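PDB 5VA8: short-chain dehydrogenase/reductase SDR from Paraburkholderia phymatum, which binds NADP and, as a member of the short-chain dehydrogenase/reductase family, probably catalyses NADP(H)-dependent oxidation or reduction. Local coordinates for residues A116-A119 against N120-P124; G249-G253 against Q254-I258. All coordinates share one frame; numbering follows the deposited sequence.

Contact 1: residues A116-A119 against N120-P124; sequences ALEA and NMLTP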
loop_
_atom_site.group_PDB
_atom_site.type_symbol
_atom_site.label_atom_id
_atom_site.label_comp_id
_atom_site.label_asym_id
_atom_site.label_seq_id
_atom_site.Cartn_x
_atom_site.Cartn_y
_atom_site.Cartn_z
ATOM N N ALA A 116 7.601 -20.859 -13.026
ATOM C CA ALA A 116 6.767 -20.191 -12.034
ATOM C C ALA A 116 5.895 -19.138 -12.694
ATOM O O ALA A 116 4.706 -19.022 -12.378
ATOM C CB ALA A 116 7.623 -19.564 -10.934
ATOM N N LEU A 117 6.473 -18.372 -13.621
ATOM C CA LEU A 117 5.700 -17.371 -14.349
ATOM C C LEU A 117 4.585 -18.018 -15.173
ATOM O O LEU A 117 3.454 -17.523 -15.194
ATOM C CB LEU A 117 6.640 -16.556 -15.231
ATOM C CG LEU A 117 7.530 -15.600 -14.432
ATOM C CD1 LEU A 117 8.701 -15.110 -15.269
ATOM C CD2 LEU A 117 6.709 -14.425 -13.945
ATOM N N GLU A 118 4.873 -19.135 -15.845
ATOM C CA GLU A 118 3.816 -19.812 -16.601
ATOM C C GLU A 118 2.689 -20.273 -15.686
ATOM O O GLU A 118 1.505 -20.023 -15.957
ATOM C CB GLU A 118 4.394 -21.007 -17.369
ATOM C CG GLU A 118 5.338 -20.646 -18.492
ATOM C CD GLU A 118 4.620 -20.194 -19.761
ATOM O OE1 GLU A 118 5.327 -19.788 -20.714
ATOM O OE2 GLU A 118 3.365 -20.264 -19.817
ATOM N N ALA A 119 3.036 -20.943 -14.580
ATOM C CA ALA A 119 2.006 -21.546 -13.742
ATOM C C ALA A 119 1.162 -20.496 -13.028
ATOM O O ALA A 119 -0.067 -20.624 -12.961
ATOM C CB ALA A 119 2.636 -22.488 -12.718
ATOM N N ASN A 120 1.796 -19.471 -12.460
ATOM C CA ASN A 120 1.127 -18.620 -11.486
ATOM C C ASN A 120 0.920 -17.192 -11.969
ATOM O O ASN A 120 0.409 -16.358 -11.206
ATOM C CB ASN A 120 1.914 -18.630 -10.165
ATOM C CG ASN A 120 2.157 -20.047 -9.650
ATOM O OD1 ASN A 120 3.294 -20.462 -9.469
ATOM N ND2 ASN A 120 1.076 -20.801 -9.445
ATOM N N MET A 121 1.282 -16.897 -13.216
ATOM C CA MET A 121 0.981 -15.599 -13.810
ATOM C C MET A 121 0.362 -15.762 -15.194
ATOM O O MET A 121 -0.756 -15.288 -15.428
ATOM C CB MET A 121 2.234 -14.728 -13.891
ATOM C CG MET A 121 1.962 -13.354 -14.488
ATOM S SD MET A 121 3.479 -12.420 -14.661
ATOM C CE MET A 121 2.859 -10.968 -15.543
ATOM N N LEU A 122 1.063 -16.426 -16.126
ATOM C CA LEU A 122 0.558 -16.426 -17.497
ATOM C C LEU A 122 -0.647 -17.345 -17.662
ATOM O O LEU A 122 -1.524 -17.050 -18.481
ATOM C CB LEU A 122 1.679 -16.792 -18.477
ATOM C CG LEU A 122 2.910 -15.888 -18.408
ATOM C CD1 LEU A 122 3.912 -16.274 -19.501
ATOM C CD2 LEU A 122 2.518 -14.415 -18.525
ATOM N N THR A 123 -0.718 -18.448 -16.907
ATOM C CA THR A 123 -1.890 -19.326 -16.981
ATOM C C THR A 123 -3.168 -18.597 -16.573
ATOM O O THR A 123 -4.135 -18.603 -17.359
ATOM C CB THR A 123 -1.632 -20.603 -16.162
ATOM O OG1 THR A 123 -0.757 -21.463 -16.906
ATOM C CG2 THR A 123 -2.926 -21.361 -15.856
ATOM N N PRO A 124 -3.243 -17.922 -15.417
ATOM C CA PRO A 124 -4.464 -17.154 -15.121
ATOM C C PRO A 124 -4.783 -16.100 -16.163
ATOM O O PRO A 124 -5.959 -15.891 -16.487
ATOM C CB PRO A 124 -4.159 -16.495 -13.765
ATOM C CG PRO A 124 -3.071 -17.286 -13.177
ATOM C CD PRO A 124 -2.303 -17.951 -14.280
#
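Thr-123 reaches back to the turn before it and settles on the carbonyl of Glu-118. Its CB lies 3.2 Å from Glu-118 O, and its methyl CG2 is near Ala-119 O. The hydroxyl OG1 closes a 2.8 Å hydrogen bond on Glu-118 O, coming from above the carbonyl plane. A chi1 of -76° places OG1 beside the backbone N, and because Thr-123 N also donates to Glu-118 O, 2.9 Å away and in the carbonyl plane, one oxygen is gripped twice by one residue. Threonine suits the spot because a hydroxyl on CB is close enough to the backbone to bond to a carbonyl of the preceding turn. Here helix 110-138 of the Rossmann fold widens into a pi-type turn that begins at Asn-120: Leu-122 N bonds to Leu-117 O at 2.8 Å, while Met-121 N makes a weak bond to the same oxygen. Pro-124, which has no N-H to give, follows at a kink. Asn-120 gives ND2 to Gly-98 O and lies about 4 Å from the bound NADP by its side chain, consistent with the helix-kinking asparagine of classical SDRs. Leu-117 and Met-121 lie side by side, CD2 to SD 3.9 Å, and pack on Leu-117 and Trp-113 of a second subunit; Glu-118 OE1 is hydrogen-bonded to His-110 NE2 of that subunit.

Contact 2: residues G249-G253 against Q254-I258; sequences GYITG and QNWLI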
loop_
_atom_site.group_PDB
_atom_site.type_symbol
_atom_site.label_atom_id
_atom_site.label_comp_id
_atom_site.label_asym_id
_atom_site.label_seq_id
_atom_site.Cartn_x
_atom_site.Cartn_y
_atom_site.Cartn_z
ATOM N N GLY A 249 -20.846 -7.054 -6.709
ATOM C CA GLY A 249 -20.632 -6.449 -8.016
ATOM C C GLY A 249 -19.951 -5.090 -7.993
ATOM O O GLY A 249 -19.592 -4.588 -9.062
ATOM N N TYR A 250 -19.782 -4.481 -6.817
ATOM C CA TYR A 250 -19.089 -3.204 -6.694
ATOM C C TYR A 250 -17.689 -3.378 -6.117
ATOM O O TYR A 250 -17.056 -2.390 -5.732
ATOM C CB TYR A 250 -19.902 -2.229 -5.832
ATOM C CG TYR A 250 -19.787 -0.779 -6.247
ATOM C CD1 TYR A 250 -20.045 -0.395 -7.563
ATOM C CD2 TYR A 250 -19.481 0.218 -5.316
ATOM C CE1 TYR A 250 -19.965 0.939 -7.957
ATOM C CE2 TYR A 250 -19.399 1.561 -5.696
ATOM C CZ TYR A 250 -19.654 1.908 -7.026
ATOM O OH TYR A 250 -19.577 3.229 -7.403
ATOM N N ILE A 251 -17.203 -4.616 -6.058
ATOM C CA ILE A 251 -15.855 -4.939 -5.597
ATOM C C ILE A 251 -15.088 -5.432 -6.813
ATOM O O ILE A 251 -15.403 -6.501 -7.359
ATOM C CB ILE A 251 -15.879 -6.007 -4.494
ATOM C CG1 ILE A 251 -16.748 -5.551 -3.314
ATOM C CG2 ILE A 251 -14.458 -6.338 -4.038
ATOM C CD1 ILE A 251 -17.078 -6.654 -2.310
ATOM N N THR A 252 -14.103 -4.658 -7.270
ATOM C CA THR A 252 -13.250 -5.158 -8.341
ATOM C C THR A 252 -11.847 -4.581 -8.212
ATOM O O THR A 252 -11.643 -3.504 -7.639
ATOM C CB THR A 252 -13.833 -4.878 -9.736
ATOM O OG1 THR A 252 -13.142 -5.700 -10.681
ATOM C CG2 THR A 252 -13.690 -3.386 -10.150
ATOM N N GLY A 253 -10.873 -5.338 -8.714
ATOM C CA GLY A 253 -9.490 -4.925 -8.569
ATOM C C GLY A 253 -8.959 -5.004 -7.156
ATOM O O GLY A 253 -7.951 -4.361 -6.851
ATOM N N GLN A 254 -9.608 -5.768 -6.283
ATOM C CA GLN A 254 -9.243 -5.798 -4.872
ATOM C C GLN A 254 -8.446 -7.048 -4.535
ATOM O O GLN A 254 -8.656 -8.126 -5.107
ATOM C CB GLN A 254 -10.487 -5.725 -3.987
ATOM C CG GLN A 254 -11.264 -4.405 -4.174
ATOM C CD GLN A 254 -10.353 -3.176 -4.155
ATOM O OE1 GLN A 254 -9.661 -2.916 -3.159
ATOM N NE2 GLN A 254 -10.332 -2.431 -5.259
ATOM N N ASN A 255 -7.521 -6.878 -3.592
ATOM C CA ASN A 255 -6.689 -7.954 -3.071
ATOM C C ASN A 255 -7.172 -8.240 -1.659
ATOM O O ASN A 255 -6.900 -7.469 -0.738
ATOM C CB ASN A 255 -5.221 -7.544 -3.112
ATOM C CG ASN A 255 -4.704 -7.499 -4.524
ATOM O OD1 ASN A 255 -4.367 -8.531 -5.097
ATOM N ND2 ASN A 255 -4.695 -6.310 -5.124
ATOM N N TRP A 256 -7.903 -9.342 -1.495
ATOM C CA TRP A 256 -8.460 -9.715 -0.195
ATOM C C TRP A 256 -7.486 -10.659 0.491
ATOM O O TRP A 256 -7.343 -11.812 0.083
ATOM C CB TRP A 256 -9.822 -10.387 -0.350
ATOM C CG TRP A 256 -10.996 -9.443 -0.439
ATOM C CD1 TRP A 256 -10.962 -8.102 -0.625
ATOM C CD2 TRP A 256 -12.377 -9.804 -0.320
ATOM N NE1 TRP A 256 -12.254 -7.588 -0.632
ATOM C CE2 TRP A 256 -13.133 -8.618 -0.439
ATOM C CE3 TRP A 256 -13.042 -11.012 -0.108
ATOM C CZ2 TRP A 256 -14.527 -8.611 -0.359
ATOM C CZ3 TRP A 256 -14.428 -11.001 -0.030
ATOM C CH2 TRP A 256 -15.149 -9.811 -0.157
ATOM N N LEU A 257 -6.835 -10.177 1.543
ATOM C CA LEU A 257 -5.887 -10.984 2.299
ATOM C C LEU A 257 -6.638 -11.709 3.411
ATOM O O LEU A 257 -7.325 -11.073 4.222
ATOM C CB LEU A 257 -4.790 -10.082 2.859
ATOM C CG LEU A 257 -3.705 -10.689 3.730
ATOM C CD1 LEU A 257 -2.880 -11.683 2.935
ATOM C CD2 LEU A 257 -2.838 -9.563 4.282
ATOM N N ILE A 258 -6.524 -13.033 3.437
ATOM C CA ILE A 258 -7.217 -13.869 4.415
ATOM C C ILE A 258 -6.118 -14.615 5.160
ATOM O O ILE A 258 -5.675 -15.690 4.728
ATOM C CB ILE A 258 -8.216 -14.830 3.762
ATOM C CG1 ILE A 258 -9.168 -14.065 2.841
ATOM C CG2 ILE A 258 -9.034 -15.566 4.815
ATOM C CD1 ILE A 258 -10.260 -14.933 2.283
#
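Gln-254 folds its side chain back over the turn it has just left and hands its amide to the carbonyl of Thr-252. The bond from NE2 to Thr-252 O is 2.9 Å long and nearly straight at 165°; the oxygen lies in the amide plane, yet NE2 sits above the plane of the carbonyl. A bend at chi2 (-47°) brings the amide round, and glutamine has both the length and the N-H for this return. Ile-251 CG2 lies 3.7 Å from Gln-254 CG, the two side chains crossing at about a right angle. The other branch of the isoleucine carries CD1 to within 3.8 Å of Trp-256 CZ2, meeting the indole obliquely. Between Thr-252 and Gln-254, Gly-253 takes a positive phi of 70°, a conformation that favours glycine. Farther out, Asn-187 bonds to residues before and after the glycine in the chain, donating ND2 to Ile-251 O and accepting Gln-254 N on OD1. Trp-256 stacks on Trp-256 of a third subunit. The turn leads from helix 233-243, whose Leu-243 touches both Ile-251 and Trp-256, into strand 255-258, the last of the parallel sheet, which hydrogen-bonds along strand 184-191.

In the fold
From the N terminus, alternating strands and helices build the first part of the Rossmann sheet before the chain enters helix 110-138, where contact 1 forms within a single helix. Strand 141-146, helix 159-179 and strand 184-191 follow, then helices 197-210, 214-222 and 233-243, and contact 2 closes the turn into strand 255-258 at the sheet's edge. The two are in series, neither crossing nor enclosing the other, with centres about 20 Å apart and nearest atoms about 11 Å apart. Helix 159-179 lies against both. Each also meets a different neighbouring subunit, so together they join the chain's own layers to two interfaces of the tetramer.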